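Local coordinates for reticulocyte binding protein (Streptococcus agalactiae COH1, PDB 3FAW) that probably hydrolyses the alpha-1,6 branch linkages of pullulan and related alpha-glucans as a secreted, cell-wall-anchored pullulanase of group B Streptococcus, at residues D518-R521 against N522-S526; Q545-F548 against K549-A553; L576-H579 against D580-K584. One frame throughout, in Å; residues are numbered along the deposited sequence.

Contact 1. Residues D518-R521 against N522-S526; sequences DDIR and NSLKS
Arg521 and Asn522 send their side chains out side by side from a short alpha-helix that directly follows the sixth strand, 513-516, of the TIM barrel. The backbone bonds are ordinary i to i+4 links, from Asn522 N to Asp518 O through to Lys525 N on Arg521 O. One carbonyl does double duty: Asp519 O takes Ser523 N at 3.0 Å and also Ser523 OG at 2.9 Å, the two donors coming from opposite faces of its plane. Serine suits this place because its hydroxyl can fold back onto its own helix, with OG beside the backbone N (chi1 -63°). Among apolar contacts, Ile520 CG1 lies alongside Leu524 CD1 at 4.0 Å on a buried flank covered by Ile608 and Met607 of helix 590-609. Of the charged groups, Asp519 OD2 is held by Gly556 N and Asp518 OD1 by Asn557. Lys525, bent at chi2 and chi3, brings NZ round to the carbonyl of the next residue, Ser526 O, at 3.0 Å, while NZ stands 3.8 Å from Arg521 CG. The Arg521 guanidinium has Asp518 CB near the rim of one face, 3.8 Å above its plane, and NH1 reaches Tyr569 OH. Through NE and NH2 it grips the amide side-on: both meet Asn522 OD1 at 3.1 Å, the planes turned 42° apart.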
loop_
_atom_site.group_PDB
_atom_site.type_symbol
_atom_site.label_atom_id
_atom_site.label_comp_id
_atom_site.label_asym_id
_atom_site.label_seq_id
_atom_site.Cartn_x
_atom_site.Cartn_y
_atom_site.Cartn_z
ATOM N N ASP A 518 8.040 -1.367 -12.163
ATOM C CA ASP A 518 7.300 -0.744 -13.264
ATOM C C ASP A 518 7.939 -1.012 -14.637
ATOM O O ASP A 518 7.254 -0.962 -15.659
ATOM C CB ASP A 518 7.087 0.766 -13.032
ATOM C CG ASP A 518 8.368 1.520 -12.690
ATOM O OD1 ASP A 518 9.347 0.913 -12.211
ATOM O OD2 ASP A 518 8.381 2.753 -12.879
ATOM N N ASP A 519 9.236 -1.319 -14.649
ATOM C CA ASP A 519 9.965 -1.615 -15.884
ATOM C C ASP A 519 9.475 -2.895 -16.570
ATOM O O ASP A 519 9.250 -2.901 -17.781
ATOM C CB ASP A 519 11.467 -1.725 -15.603
ATOM C CG ASP A 519 12.317 -1.506 -16.842
ATOM O OD1 ASP A 519 11.985 -0.609 -17.640
ATOM O OD2 ASP A 519 13.336 -2.210 -17.003
ATOM N N ILE A 520 9.318 -3.975 -15.809
ATOM C CA ILE A 520 8.790 -5.223 -16.374
ATOM C C ILE A 520 7.311 -5.064 -16.752
ATOM O O ILE A 520 6.865 -5.602 -17.766
ATOM C CB ILE A 520 9.002 -6.453 -15.437
ATOM C CG1 ILE A 520 8.765 -7.756 -16.218
ATOM C CG2 ILE A 520 8.095 -6.385 -14.215
ATOM C CD1 ILE A 520 9.094 -9.030 -15.446
ATOM N N ARG A 521 6.559 -4.317 -15.944
ATOM C CA ARG A 521 5.167 -3.987 -16.268
ATOM C C ARG A 521 5.090 -3.310 -17.641
ATOM O O ARG A 521 4.450 -3.829 -18.559
ATOM C CB ARG A 521 4.569 -3.079 -15.184
ATOM C CG ARG A 521 3.135 -2.597 -15.443
ATOM C CD ARG A 521 2.782 -1.432 -14.527
ATOM N NE ARG A 521 3.352 -0.165 -14.994
ATOM C CZ ARG A 521 3.434 0.956 -14.270
ATOM N NH1 ARG A 521 2.994 0.994 -13.018
ATOM N NH2 ARG A 521 3.972 2.053 -14.795
ATOM N N ASN A 522 5.775 -2.173 -17.776
ATOM C CA ASN A 522 5.771 -1.390 -19.018
ATOM C C ASN A 522 6.235 -2.185 -20.232
ATOM O O ASN A 522 5.581 -2.171 -21.281
ATOM C CB ASN A 522 6.656 -0.146 -18.877
ATOM C CG ASN A 522 6.060 0.899 -17.957
ATOM O OD1 ASN A 522 4.937 0.760 -17.483
ATOM N ND2 ASN A 522 6.816 1.960 -17.705
ATOM N N SER A 523 7.368 -2.870 -20.085
ATOM C CA SER A 523 7.963 -3.619 -21.192
ATOM C C SER A 523 7.043 -4.727 -21.715
ATOM O O SER A 523 6.969 -4.953 -22.926
ATOM C CB SER A 523 9.309 -4.211 -20.774
ATOM O OG SER A 523 10.234 -3.188 -20.452
ATOM N N LEU A 524 6.340 -5.407 -20.809
ATOM C CA LEU A 524 5.461 -6.521 -21.196
ATOM C C LEU A 524 4.080 -6.092 -21.706
ATOM O O LEU A 524 3.579 -6.675 -22.668
ATOM C CB LEU A 524 5.289 -7.506 -20.033
ATOM C CG LEU A 524 6.520 -8.300 -19.581
ATOM C CD1 LEU A 524 6.098 -9.460 -18.677
ATOM C CD2 LEU A 524 7.331 -8.813 -20.764
ATOM N N LYS A 525 3.458 -5.102 -21.065
ATOM C CA LYS A 525 2.066 -4.733 -21.410
ATOM C C LYS A 525 1.690 -3.254 -21.219
ATOM O O LYS A 525 0.509 -2.926 -21.119
ATOM C CB LYS A 525 1.076 -5.638 -20.646
ATOM C CG LYS A 525 1.394 -5.867 -19.167
ATOM C CD LYS A 525 1.325 -4.600 -18.317
ATOM C CE LYS A 525 -0.105 -4.070 -18.179
ATOM N NZ LYS A 525 -0.201 -3.008 -17.148
ATOM N N SER A 526 2.690 -2.375 -21.183
ATOM C CA SER A 526 2.494 -0.922 -21.010
ATOM C C SER A 526 2.059 -0.482 -19.610
ATOM O O SER A 526 1.579 -1.274 -18.793
ATOM C CB SER A 526 1.515 -0.349 -22.049
ATOM O OG SER A 526 0.155 -0.528 -21.671
#

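Contact 2. Residues Q545-F548 against K549-A553; sequences QGIF and KNIKA
Gln545 O receives Lys549 N at 2.8 Å, the shortest of the four i to i+4 bonds that tie this last stretch of helix 544-551 together; its N-H points almost straight at the oxygen (164°). The same pair meets through side chains on the solvent side. Lys549 runs out extended past Gln545 O, and its end comes beside the bent glutamine: its ammonium NZ comes to 3.5 Å from the methylene Gln545 CG, and no hydrogen bond joins the two side chains. One turn on, Phe548 meets Lys552. The aromatic ring swings out with CG anti to the backbone N (chi1 178°), and the lysine chain passes over one of its faces: CG stands 4.2 Å above the plane toward the rim, and CE comes to 3.6 Å from CE2. Lysine fits here because its long aliphatic shaft packs on the ring while its ammonium reaches past it to a salt bridge with Asp716. The buried flank is apolar, with Ile547 CG2 4.0 Å from Ile551 CD1. Ala553, small and of positive phi (67°), closes the helix as a Schellman motif, its N bonded to Asn550 O at 2.8 Å. Asn550 rests on helix 518-525 of the barrel, Ile547 on that helix and on Ile737; Phe548 meets Leu721 and Tyr739, and Ile551 Tyr739, on strands 720-721 and 736-742 of the C-terminal sheet.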
loop_
_atom_site.group_PDB
_atom_site.type_symbol
_atom_site.label_atom_id
_atom_site.label_comp_id
_atom_site.label_asym_id
_atom_site.label_seq_id
_atom_site.Cartn_x
_atom_site.Cartn_y
_atom_site.Cartn_z
ATOM N N GLN A 545 17.291 -8.028 -24.607
ATOM C CA GLN A 545 18.253 -7.959 -23.502
ATOM C C GLN A 545 17.593 -7.342 -22.264
ATOM O O GLN A 545 17.745 -7.849 -21.155
ATOM C CB GLN A 545 19.496 -7.162 -23.913
ATOM C CG GLN A 545 20.723 -7.408 -23.032
ATOM C CD GLN A 545 21.210 -8.856 -23.060
ATOM O OE1 GLN A 545 21.769 -9.309 -21.942
ATOM N NE2 GLN A 545 21.082 -9.552 -24.069
ATOM N N GLY A 546 16.849 -6.259 -22.475
ATOM C CA GLY A 546 16.092 -5.603 -21.409
ATOM C C GLY A 546 15.030 -6.503 -20.803
ATOM O O GLY A 546 14.880 -6.546 -19.584
ATOM N N ILE A 547 14.295 -7.211 -21.661
ATOM C CA ILE A 547 13.313 -8.213 -21.229
ATOM C C ILE A 547 14.014 -9.308 -20.424
ATOM O O ILE A 547 13.566 -9.664 -19.335
ATOM C CB ILE A 547 12.565 -8.869 -22.434
ATOM C CG1 ILE A 547 11.782 -7.831 -23.248
ATOM C CG2 ILE A 547 11.581 -9.949 -21.963
ATOM C CD1 ILE A 547 10.602 -7.241 -22.519
ATOM N N PHE A 548 15.125 -9.816 -20.959
ATOM C CA PHE A 548 15.886 -10.885 -20.313
ATOM C C PHE A 548 16.394 -10.460 -18.939
ATOM O O PHE A 548 16.275 -11.206 -17.972
ATOM C CB PHE A 548 17.065 -11.326 -21.192
ATOM C CG PHE A 548 17.915 -12.401 -20.566
ATOM C CD1 PHE A 548 17.352 -13.612 -20.187
ATOM C CD2 PHE A 548 19.271 -12.199 -20.343
ATOM C CE1 PHE A 548 18.125 -14.608 -19.598
ATOM C CE2 PHE A 548 20.053 -13.195 -19.761
ATOM C CZ PHE A 548 19.478 -14.399 -19.388
ATOM N N LYS A 549 16.955 -9.257 -18.859
ATOM C CA LYS A 549 17.415 -8.704 -17.585
ATOM C C LYS A 549 16.272 -8.523 -16.580
ATOM O O LYS A 549 16.458 -8.762 -15.388
ATOM C CB LYS A 549 18.173 -7.387 -17.812
ATOM C CG LYS A 549 19.556 -7.601 -18.414
ATOM C CD LYS A 549 20.120 -6.343 -19.050
ATOM C CE LYS A 549 21.550 -6.580 -19.560
ATOM N NZ LYS A 549 22.028 -5.481 -20.443
ATOM N N ASN A 550 15.096 -8.109 -17.053
ATOM C CA ASN A 550 13.901 -8.057 -16.192
ATOM C C ASN A 550 13.536 -9.444 -15.651
ATOM O O ASN A 550 13.299 -9.604 -14.454
ATOM C CB ASN A 550 12.702 -7.440 -16.923
ATOM C CG ASN A 550 12.654 -5.925 -16.804
ATOM O OD1 ASN A 550 12.540 -5.213 -17.804
ATOM N ND2 ASN A 550 12.732 -5.427 -15.575
ATOM N N ILE A 551 13.529 -10.442 -16.534
ATOM C CA ILE A 551 13.317 -11.845 -16.138
ATOM C C ILE A 551 14.304 -12.305 -15.052
ATOM O O ILE A 551 13.949 -13.128 -14.207
ATOM C CB ILE A 551 13.395 -12.802 -17.361
ATOM C CG1 ILE A 551 12.228 -12.546 -18.318
ATOM C CG2 ILE A 551 13.354 -14.259 -16.925
ATOM C CD1 ILE A 551 12.441 -13.131 -19.693
ATOM N N LYS A 552 15.527 -11.772 -15.074
ATOM C CA LYS A 552 16.539 -12.035 -14.024
ATOM C C LYS A 552 16.401 -11.151 -12.769
ATOM O O LYS A 552 17.235 -11.229 -11.861
ATOM C CB LYS A 552 17.961 -11.870 -14.591
ATOM C CG LYS A 552 18.389 -12.960 -15.569
ATOM C CD LYS A 552 19.895 -12.973 -15.814
ATOM C CE LYS A 552 20.393 -11.706 -16.506
ATOM N NZ LYS A 552 21.875 -11.736 -16.693
ATOM N N ALA A 553 15.352 -10.326 -12.714
ATOM C CA ALA A 553 15.130 -9.377 -11.618
ATOM C C ALA A 553 16.192 -8.277 -11.621
ATOM O O ALA A 553 16.694 -7.875 -10.569
ATOM C CB ALA A 553 15.090 -10.095 -10.258
#

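Contact 3. Residues L576-H579 against D580-K584; sequences LTLH and DVIAK
Asp580 and Thr577 meet at the N-terminus of helix 578-586, where Thr577 is the N-cap and Asp580 stands three residues further on. The threonine is well chosen: OG1 lies between its own backbone N and carbonyl carbon, close enough to accept Asp580 N at 3.2 Å, and it also bonds Arg625 O. The aspartate can be followed outward. Its CB lies 3.4 Å from Thr577 OG1, and CG, placed beside the backbone N (chi1 -67°), stays next to that hydroxyl. The carboxylate then divides its work. OD1 takes His579 ND1 at 3.0 Å in a nearly straight bond (171°); the oxygen sits in the plane of the imidazole, at its edge, while the histidine meets the anti side of OD1, ring and carboxylate planes standing 72° apart. Thr626 OG1 is a second partner of OD1. OD2 accepts Lys627 N and a water molecule at 2.7 Å, and that water accepts Thr577 N at 2.9 Å. The reciprocal half of a capping box is therefore made through water instead of directly.

Apolar side chains complete the turn. Leu576, just ahead of the helix, lays CB against Val581 CB at 3.9 Å, and Leu578 CD1 meets Ile582 CD1 at 3.9 Å; leucine and the beta-branched residues fill this buried surface, with Ile597 of helix 590-609 packed on Ile582 and the His579 ring meeting that of His598.

A buried carboxylate among so many donors, near the positive end of a helix, is probably ionised; the ND1 bond helps fix the rotation of the His579 ring, and bonds to Thr626 and Lys627 tie the helix start to the Arg625-Lys627 segment.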
loop_
_atom_site.group_PDB
_atom_site.type_symbol
_atom_site.label_atom_id
_atom_site.label_comp_id
_atom_site.label_asym_id
_atom_site.label_seq_id
_atom_site.Cartn_x
_atom_site.Cartn_y
_atom_site.Cartn_z
ATOM N N LEU A 576 -5.733 0.007 -15.701
ATOM C CA LEU A 576 -6.544 -1.015 -16.387
ATOM C C LEU A 576 -6.151 -2.426 -15.952
ATOM O O LEU A 576 -4.979 -2.686 -15.670
ATOM C CB LEU A 576 -6.398 -0.907 -17.912
ATOM C CG LEU A 576 -6.933 0.362 -18.586
ATOM C CD1 LEU A 576 -6.455 0.437 -20.031
ATOM C CD2 LEU A 576 -8.455 0.420 -18.512
ATOM N N THR A 577 -7.127 -3.333 -15.903
ATOM C CA THR A 577 -6.838 -4.749 -15.658
ATOM C C THR A 577 -6.005 -5.300 -16.819
ATOM O O THR A 577 -5.980 -4.717 -17.906
ATOM C CB THR A 577 -8.112 -5.621 -15.519
ATOM O OG1 THR A 577 -8.781 -5.724 -16.782
ATOM C CG2 THR A 577 -9.073 -5.060 -14.461
ATOM N N LEU A 578 -5.335 -6.424 -16.580
ATOM C CA LEU A 578 -4.510 -7.064 -17.602
ATOM C C LEU A 578 -5.305 -7.387 -18.873
ATOM O O LEU A 578 -4.818 -7.181 -19.982
ATOM C CB LEU A 578 -3.872 -8.347 -17.048
ATOM C CG LEU A 578 -2.894 -9.074 -17.975
ATOM C CD1 LEU A 578 -1.836 -8.114 -18.514
ATOM C CD2 LEU A 578 -2.264 -10.256 -17.244
ATOM N N HIS A 579 -6.522 -7.894 -18.702
ATOM C CA HIS A 579 -7.414 -8.181 -19.829
ATOM C C HIS A 579 -7.737 -6.914 -20.630
ATOM O O HIS A 579 -7.592 -6.881 -21.858
ATOM C CB HIS A 579 -8.713 -8.808 -19.312
ATOM C CG HIS A 579 -9.751 -9.011 -20.369
ATOM N ND1 HIS A 579 -10.668 -8.039 -20.706
ATOM C CD2 HIS A 579 -10.022 -10.074 -21.163
ATOM C CE1 HIS A 579 -11.453 -8.493 -21.668
ATOM N NE2 HIS A 579 -11.084 -9.726 -21.961
ATOM N N ASP A 580 -8.167 -5.875 -19.917
ATOM C CA ASP A 580 -8.634 -4.639 -20.541
ATOM C C ASP A 580 -7.518 -3.860 -21.240
ATOM O O ASP A 580 -7.746 -3.260 -22.291
ATOM C CB ASP A 580 -9.331 -3.744 -19.508
ATOM C CG ASP A 580 -10.638 -4.340 -18.985
ATOM O OD1 ASP A 580 -11.154 -5.327 -19.549
ATOM O OD2 ASP A 580 -11.165 -3.800 -17.997
ATOM N N VAL A 581 -6.321 -3.866 -20.659
ATOM C CA VAL A 581 -5.172 -3.170 -21.253
ATOM C C VAL A 581 -4.656 -3.911 -22.494
ATOM O O VAL A 581 -4.203 -3.289 -23.451
ATOM C CB VAL A 581 -4.031 -2.959 -20.224
ATOM C CG1 VAL A 581 -3.287 -4.270 -19.940
ATOM C CG2 VAL A 581 -3.073 -1.884 -20.707
ATOM N N ILE A 582 -4.738 -5.239 -22.481
ATOM C CA ILE A 582 -4.423 -6.040 -23.666
ATOM C C ILE A 582 -5.378 -5.709 -24.817
ATOM O O ILE A 582 -4.933 -5.469 -25.936
ATOM C CB ILE A 582 -4.456 -7.556 -23.362
ATOM C CG1 ILE A 582 -3.207 -7.960 -22.574
ATOM C CG2 ILE A 582 -4.541 -8.371 -24.657
ATOM C CD1 ILE A 582 -3.271 -9.357 -21.977
ATOM N N ALA A 583 -6.680 -5.681 -24.530
ATOM C CA ALA A 583 -7.701 -5.370 -25.536
ATOM C C ALA A 583 -7.542 -3.953 -26.088
ATOM O O ALA A 583 -7.734 -3.717 -27.288
ATOM C CB ALA A 583 -9.100 -5.552 -24.951
ATOM N N LYS A 584 -7.197 -3.018 -25.203
ATOM C CA LYS A 584 -6.913 -1.637 -25.596
ATOM C C LYS A 584 -5.650 -1.547 -26.445
ATOM O O LYS A 584 -5.634 -0.856 -27.465
ATOM C CB LYS A 584 -6.766 -0.743 -24.355
ATOM C CG LYS A 584 -6.214 0.659 -24.630
ATOM C CD LYS A 584 -7.121 1.474 -25.541
ATOM C CE LYS A 584 -6.549 2.864 -25.800
ATOM N NZ LYS A 584 -7.448 3.687 -26.658
HETATM O O HOH W 1 -9.796 -2.198 -16.369
#

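The three contacts follow one another along the chain, each built on one short helix and its end in the TIM-barrel domain. Contacts 1 and 2 belong to helices 518-525 and 544-551, both between the barrel strands 513-516 and 566-568; contact 3 opens helix 578-586, between strands 566-568 and 614-618. Contact 1 is the middle piece, its centre 11 Å from that of contact 2 and 13 Å from that of contact 3. Leu524 packs on Ile547, and Lys525 on Leu578 and Val581. Contacts 2 and 3 do not touch, their nearest atoms being about 13 Å apart. Helix 518-525 thus bridges the helix facing the C-terminal sheet to the one following the seventh strand.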